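Local coordinates for ferredoxin-like protein (PDB 7KOE) that probably relays electrons through two [4Fe-4S] clusters as the ferredoxin-like subunit of an FAD-containing electron transfer flavoprotein complex, at residues C33-Y47 against G60-F73. Sequence-based numbering, arbitrary orientation.
Sequences CSDRPCVSCCPADVY and GCLECGTCRIVCPF. With SF4 (iron/sulfur cluster), chain M; SF4 (iron/sulfur cluster), chain N.
Tyr47 packs against Cys67, and Pro43 against Cys64, around one [4Fe-4S] cube, a worked example of how a dicluster ferredoxin interleaves its ligands. Cys61, Cys64 and Cys67, spaced Cys-x-x-Cys-x-x-Cys, take three irons, and Cys42 SG, anti to its own backbone N (chi1 -167°), binds the fourth, FE4 of the chain M cluster. The chain N cluster reverses the loan: Cys33 and Cys38 hold two irons, while Cys71, just past helix 66-70, reaches across to FE4 of that cluster; Cys29, also in the pocket, probably completes the set.

Apolar packing runs alongside the clusters. Val70 CG2 rests 3.8 Å from Pro37 CB and also touches Cys41 SG, and Pro37 CG meets Pro72 CD, the two side chains reaching toward each other. Farther along, Pro43 CG lies 3.7 Å from Cys64 SG, and Ala44 CB packs against Leu62 CD1. The Thr66 CG2 methyl abuts the carbonyl Cys41 O.

Two rings meet ligand sulfurs edge-on. Cys33 SG sits in the plane of the Phe73 ring, and Cys67 SG lies at the Tyr47 edge, where Tyr47 CE2 approaches Cys67 CB and comes 3.7 Å from S2 of the chain M cluster. Replacing Tyr47 with alanine would probably open a gap beside S2 and strip Cys67 CB and SG of the ring packed against them. With no hydrogen bond joining the segments, iron-sulfur coordination and a largely apolar lining unite them, consistent with two cofactors held in fixed relation for electron transfer.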
loop_
_atom_site.group_PDB
_atom_site.type_symbol
_atom_site.label_atom_id
_atom_site.label_comp_id
_atom_site.label_asym_id
_atom_site.label_seq_id
_atom_site.Cartn_x
_atom_site.Cartn_y
_atom_site.Cartn_z
ATOM N N CYS D 33 24.394 -50.024 -10.444
ATOM C CA CYS D 33 23.307 -49.006 -10.395
ATOM C C CYS D 33 22.761 -48.762 -11.807
ATOM O O CYS D 33 23.582 -48.647 -12.732
ATOM C CB CYS D 33 23.873 -47.682 -9.896
ATOM S SG CYS D 33 22.957 -46.935 -8.524
ATOM N N SER D 34 21.434 -48.657 -11.958
ATOM C CA SER D 34 20.837 -48.427 -13.262
ATOM C C SER D 34 20.449 -46.968 -13.463
ATOM O O SER D 34 20.794 -46.369 -14.484
ATOM C CB SER D 34 19.614 -49.335 -13.428
ATOM O OG SER D 34 19.886 -50.637 -12.941
ATOM N N ASP D 35 19.741 -46.378 -12.502
ATOM C CA ASP D 35 19.131 -45.072 -12.701
ATOM C C ASP D 35 19.865 -43.937 -12.005
ATOM O O ASP D 35 19.583 -42.772 -12.310
ATOM C CB ASP D 35 17.679 -45.099 -12.223
ATOM C CG ASP D 35 17.519 -45.814 -10.897
ATOM O OD1 ASP D 35 18.525 -46.346 -10.386
ATOM O OD2 ASP D 35 16.388 -45.846 -10.368
ATOM N N ARG D 36 20.802 -44.253 -11.099
ATOM C CA ARG D 36 21.541 -43.324 -10.244
ATOM C C ARG D 36 20.601 -42.404 -9.476
ATOM O O ARG D 36 20.463 -41.230 -9.834
ATOM C CB ARG D 36 22.541 -42.491 -11.050
ATOM C CG ARG D 36 23.754 -43.252 -11.540
ATOM C CD ARG D 36 23.696 -43.462 -13.029
ATOM N NE ARG D 36 24.981 -43.873 -13.571
ATOM C CZ ARG D 36 25.323 -45.136 -13.785
ATOM N NH1 ARG D 36 24.476 -46.110 -13.494
ATOM N NH2 ARG D 36 26.510 -45.431 -14.282
ATOM N N PRO D 37 19.923 -42.893 -8.436
ATOM C CA PRO D 37 18.986 -42.032 -7.708
ATOM C C PRO D 37 19.652 -40.984 -6.840
ATOM O O PRO D 37 18.955 -40.106 -6.327
ATOM C CB PRO D 37 18.196 -43.030 -6.859
ATOM C CG PRO D 37 19.157 -44.095 -6.600
ATOM C CD PRO D 37 19.961 -44.244 -7.859
ATOM N N CYS D 38 20.978 -41.047 -6.705
ATOM C CA CYS D 38 21.698 -40.015 -5.915
ATOM C C CYS D 38 21.764 -38.734 -6.754
ATOM O O CYS D 38 21.739 -37.642 -6.162
ATOM C CB CYS D 38 23.094 -40.479 -5.519
ATOM S SG CYS D 38 24.007 -41.284 -6.860
ATOM N N VAL D 39 21.826 -38.875 -8.083
ATOM C CA VAL D 39 21.874 -37.726 -8.978
ATOM C C VAL D 39 20.488 -37.117 -9.129
ATOM O O VAL D 39 20.310 -35.902 -9.003
ATOM C CB VAL D 39 22.453 -38.132 -10.345
ATOM C CG1 VAL D 39 22.527 -36.936 -11.263
ATOM C CG2 VAL D 39 23.816 -38.742 -10.187
ATOM N N SER D 40 19.487 -37.951 -9.390
ATOM C CA SER D 40 18.157 -37.466 -9.721
ATOM C C SER D 40 17.343 -37.046 -8.508
ATOM O O SER D 40 16.287 -36.437 -8.682
ATOM C CB SER D 40 17.386 -38.528 -10.506
ATOM O OG SER D 40 17.485 -39.795 -9.892
ATOM N N CYS D 41 17.786 -37.352 -7.294
ATOM C CA CYS D 41 17.072 -36.922 -6.104
ATOM C C CYS D 41 17.910 -36.046 -5.195
ATOM O O CYS D 41 17.571 -35.903 -4.019
ATOM C CB CYS D 41 16.551 -38.125 -5.313
ATOM S SG CYS D 41 15.795 -39.398 -6.331
ATOM N N CYS D 42 19.003 -35.470 -5.702
ATOM C CA CYS D 42 19.796 -34.568 -4.822
ATOM C C CYS D 42 19.308 -33.133 -5.015
ATOM O O CYS D 42 19.429 -32.610 -6.135
ATOM C CB CYS D 42 21.298 -34.643 -5.062
ATOM S SG CYS D 42 22.238 -33.830 -3.744
ATOM N N PRO D 43 18.751 -32.494 -3.966
ATOM C CA PRO D 43 18.225 -31.129 -4.045
ATOM C C PRO D 43 19.269 -30.061 -4.302
ATOM O O PRO D 43 18.897 -28.898 -4.477
ATOM C CB PRO D 43 17.590 -30.938 -2.666
ATOM C CG PRO D 43 18.305 -31.866 -1.806
ATOM C CD PRO D 43 18.551 -33.064 -2.630
ATOM N N ALA D 44 20.553 -30.403 -4.343
ATOM C CA ALA D 44 21.607 -29.408 -4.476
ATOM C C ALA D 44 22.547 -29.707 -5.633
ATOM O O ALA D 44 23.570 -29.031 -5.759
ATOM C CB ALA D 44 22.403 -29.298 -3.180
ATOM N N ASP D 45 22.213 -30.698 -6.467
ATOM C CA ASP D 45 22.996 -31.152 -7.616
ATOM C C ASP D 45 24.429 -31.491 -7.238
ATOM O O ASP D 45 25.365 -31.150 -7.965
ATOM C CB ASP D 45 22.985 -30.110 -8.732
ATOM C CG ASP D 45 21.932 -30.386 -9.774
ATOM O OD1 ASP D 45 21.697 -31.573 -10.073
ATOM O OD2 ASP D 45 21.334 -29.423 -10.291
ATOM N N VAL D 46 24.602 -32.141 -6.088
ATOM C CA VAL D 46 25.934 -32.493 -5.615
ATOM C C VAL D 46 26.525 -33.595 -6.480
ATOM O O VAL D 46 27.671 -33.510 -6.930
ATOM C CB VAL D 46 25.871 -32.902 -4.134
ATOM C CG1 VAL D 46 27.094 -33.671 -3.730
ATOM C CG2 VAL D 46 25.702 -31.687 -3.265
ATOM N N TYR D 47 25.737 -34.618 -6.766
ATOM C CA TYR D 47 26.219 -35.760 -7.515
ATOM C C TYR D 47 25.974 -35.562 -8.999
ATOM O O TYR D 47 24.876 -35.196 -9.417
ATOM C CB TYR D 47 25.527 -37.030 -7.041
ATOM C CG TYR D 47 25.864 -37.383 -5.628
ATOM C CD1 TYR D 47 26.998 -38.111 -5.334
ATOM C CD2 TYR D 47 25.057 -36.981 -4.588
ATOM C CE1 TYR D 47 27.312 -38.432 -4.044
ATOM C CE2 TYR D 47 25.368 -37.293 -3.304
ATOM C CZ TYR D 47 26.491 -38.017 -3.034
ATOM O OH TYR D 47 26.799 -38.331 -1.737
ATOM N N GLY D 60 28.244 -27.830 -1.877
ATOM C CA GLY D 60 26.875 -27.369 -1.894
ATOM C C GLY D 60 25.888 -28.223 -1.156
ATOM O O GLY D 60 24.687 -27.967 -1.252
ATOM N N CYS D 61 26.391 -29.241 -0.459
ATOM C CA CYS D 61 25.509 -30.175 0.279
ATOM C C CYS D 61 24.688 -29.419 1.323
ATOM O O CYS D 61 25.278 -28.679 2.127
ATOM C CB CYS D 61 26.309 -31.278 0.956
ATOM S SG CYS D 61 25.256 -32.580 1.642
ATOM N N LEU D 62 23.369 -29.612 1.273
ATOM C CA LEU D 62 22.412 -29.045 2.205
ATOM C C LEU D 62 22.172 -29.931 3.413
ATOM O O LEU D 62 21.276 -29.631 4.206
ATOM C CB LEU D 62 21.090 -28.772 1.495
ATOM C CG LEU D 62 21.141 -27.720 0.393
ATOM C CD1 LEU D 62 20.024 -27.933 -0.564
ATOM C CD2 LEU D 62 21.054 -26.343 0.974
ATOM N N GLU D 63 22.931 -31.027 3.538
ATOM C CA GLU D 63 22.961 -31.913 4.707
ATOM C C GLU D 63 21.607 -32.546 4.993
ATOM O O GLU D 63 21.280 -32.850 6.139
ATOM C CB GLU D 63 23.473 -31.196 5.951
ATOM C CG GLU D 63 24.732 -30.410 5.774
ATOM C CD GLU D 63 25.094 -29.684 7.037
ATOM O OE1 GLU D 63 24.424 -29.905 8.062
ATOM O OE2 GLU D 63 26.039 -28.887 7.016
ATOM N N CYS D 64 20.774 -32.647 3.956
ATOM C CA CYS D 64 19.416 -33.223 4.135
ATOM C C CYS D 64 19.556 -34.702 4.493
ATOM O O CYS D 64 19.006 -35.110 5.527
ATOM C CB CYS D 64 18.561 -33.050 2.886
ATOM S SG CYS D 64 19.438 -33.428 1.350
ATOM N N GLY D 65 20.281 -35.461 3.670
ATOM C CA GLY D 65 20.484 -36.866 3.944
ATOM C C GLY D 65 19.802 -37.784 2.961
ATOM O O GLY D 65 19.767 -38.994 3.173
ATOM N N THR D 66 19.258 -37.209 1.887
ATOM C CA THR D 66 18.509 -37.970 0.892
ATOM C C THR D 66 19.396 -38.983 0.189
ATOM O O THR D 66 18.995 -40.129 -0.033
ATOM C CB THR D 66 17.901 -37.006 -0.126
ATOM O OG1 THR D 66 16.984 -36.130 0.531
ATOM C CG2 THR D 66 17.199 -37.722 -1.232
ATOM N N CYS D 67 20.584 -38.534 -0.221
ATOM C CA CYS D 67 21.539 -39.377 -0.991
ATOM C C CYS D 67 21.844 -40.682 -0.253
ATOM O O CYS D 67 21.849 -41.733 -0.910
ATOM C CB CYS D 67 22.832 -38.627 -1.288
ATOM S SG CYS D 67 23.412 -37.592 0.079
ATOM N N ARG D 68 22.095 -40.614 1.054
ATOM C CA ARG D 68 22.415 -41.818 1.808
ATOM C C ARG D 68 21.241 -42.782 1.812
ATOM O O ARG D 68 21.422 -44.004 1.767
ATOM C CB ARG D 68 22.793 -41.436 3.230
ATOM C CG ARG D 68 23.128 -42.583 4.146
ATOM C CD ARG D 68 23.255 -42.091 5.564
ATOM N NE ARG D 68 22.346 -40.983 5.783
ATOM C CZ ARG D 68 21.280 -41.041 6.561
ATOM N NH1 ARG D 68 20.992 -42.152 7.213
ATOM N NH2 ARG D 68 20.501 -39.993 6.683
ATOM N N ILE D 69 20.029 -42.242 1.827
ATOM C CA ILE D 69 18.829 -43.050 1.975
ATOM C C ILE D 69 18.323 -43.528 0.623
ATOM O O ILE D 69 17.903 -44.678 0.478
ATOM C CB ILE D 69 17.782 -42.226 2.739
ATOM C CG1 ILE D 69 18.280 -41.967 4.151
ATOM C CG2 ILE D 69 16.474 -42.924 2.806
ATOM C CD1 ILE D 69 17.429 -41.036 4.917
ATOM N N VAL D 70 18.399 -42.678 -0.402
ATOM C CA VAL D 70 17.858 -43.054 -1.703
ATOM C C VAL D 70 18.805 -44.008 -2.418
ATOM O O VAL D 70 18.414 -44.678 -3.380
ATOM C CB VAL D 70 17.563 -41.795 -2.541
ATOM C CG1 VAL D 70 18.828 -41.224 -3.141
ATOM C CG2 VAL D 70 16.517 -42.062 -3.598
ATOM N N CYS D 71 20.067 -44.067 -1.974
ATOM C CA CYS D 71 21.040 -44.998 -2.612
ATOM C C CYS D 71 20.664 -46.430 -2.223
ATOM O O CYS D 71 20.673 -46.738 -1.019
ATOM C CB CYS D 71 22.483 -44.707 -2.220
ATOM S SG CYS D 71 23.691 -45.388 -3.387
ATOM N N PRO D 72 20.346 -47.313 -3.194
ATOM C CA PRO D 72 19.895 -48.676 -2.903
ATOM C C PRO D 72 20.993 -49.579 -2.386
ATOM O O PRO D 72 20.693 -50.555 -1.688
ATOM C CB PRO D 72 19.356 -49.159 -4.252
ATOM C CG PRO D 72 20.071 -48.352 -5.251
ATOM C CD PRO D 72 20.355 -47.029 -4.638
ATOM N N PHE D 73 22.251 -49.283 -2.690
ATOM C CA PHE D 73 23.345 -50.169 -2.335
ATOM C C PHE D 73 24.126 -49.718 -1.113
ATOM O O PHE D 73 25.032 -50.436 -0.683
ATOM C CB PHE D 73 24.300 -50.312 -3.512
ATOM C CG PHE D 73 23.646 -50.835 -4.745
ATOM C CD1 PHE D 73 23.380 -52.182 -4.881
ATOM C CD2 PHE D 73 23.290 -49.982 -5.765
ATOM C CE1 PHE D 73 22.776 -52.664 -6.018
ATOM C CE2 PHE D 73 22.688 -50.457 -6.903
ATOM C CZ PHE D 73 22.429 -51.798 -7.029
HETATM FE FE1 SF4 M . 24.031 -33.047 0.460
HETATM FE FE2 SF4 M . 21.066 -33.587 0.667
HETATM FE FE3 SF4 M . 22.979 -35.857 0.119
HETATM FE FE4 SF4 M . 22.454 -33.781 -2.009
HETATM S S1 SF4 M . 21.235 -35.088 -0.842
HETATM S S2 SF4 M . 24.199 -34.550 -1.048
HETATM S S3 SF4 M . 22.285 -32.279 -0.500
HETATM S S4 SF4 M . 22.812 -34.355 1.627
HETATM FE FE1 SF4 N . 26.585 -45.273 -6.937
HETATM FE FE2 SF4 N . 23.642 -45.617 -7.514
HETATM FE FE3 SF4 N . 24.635 -43.096 -6.181
HETATM FE FE4 SF4 N . 24.643 -45.708 -4.666
HETATM S S1 SF4 N . 23.167 -44.574 -5.712
HETATM S S2 SF4 N . 26.112 -44.230 -5.135
HETATM S S3 SF4 N . 25.118 -46.751 -6.468
HETATM S S4 SF4 N . 25.110 -44.139 -7.983
#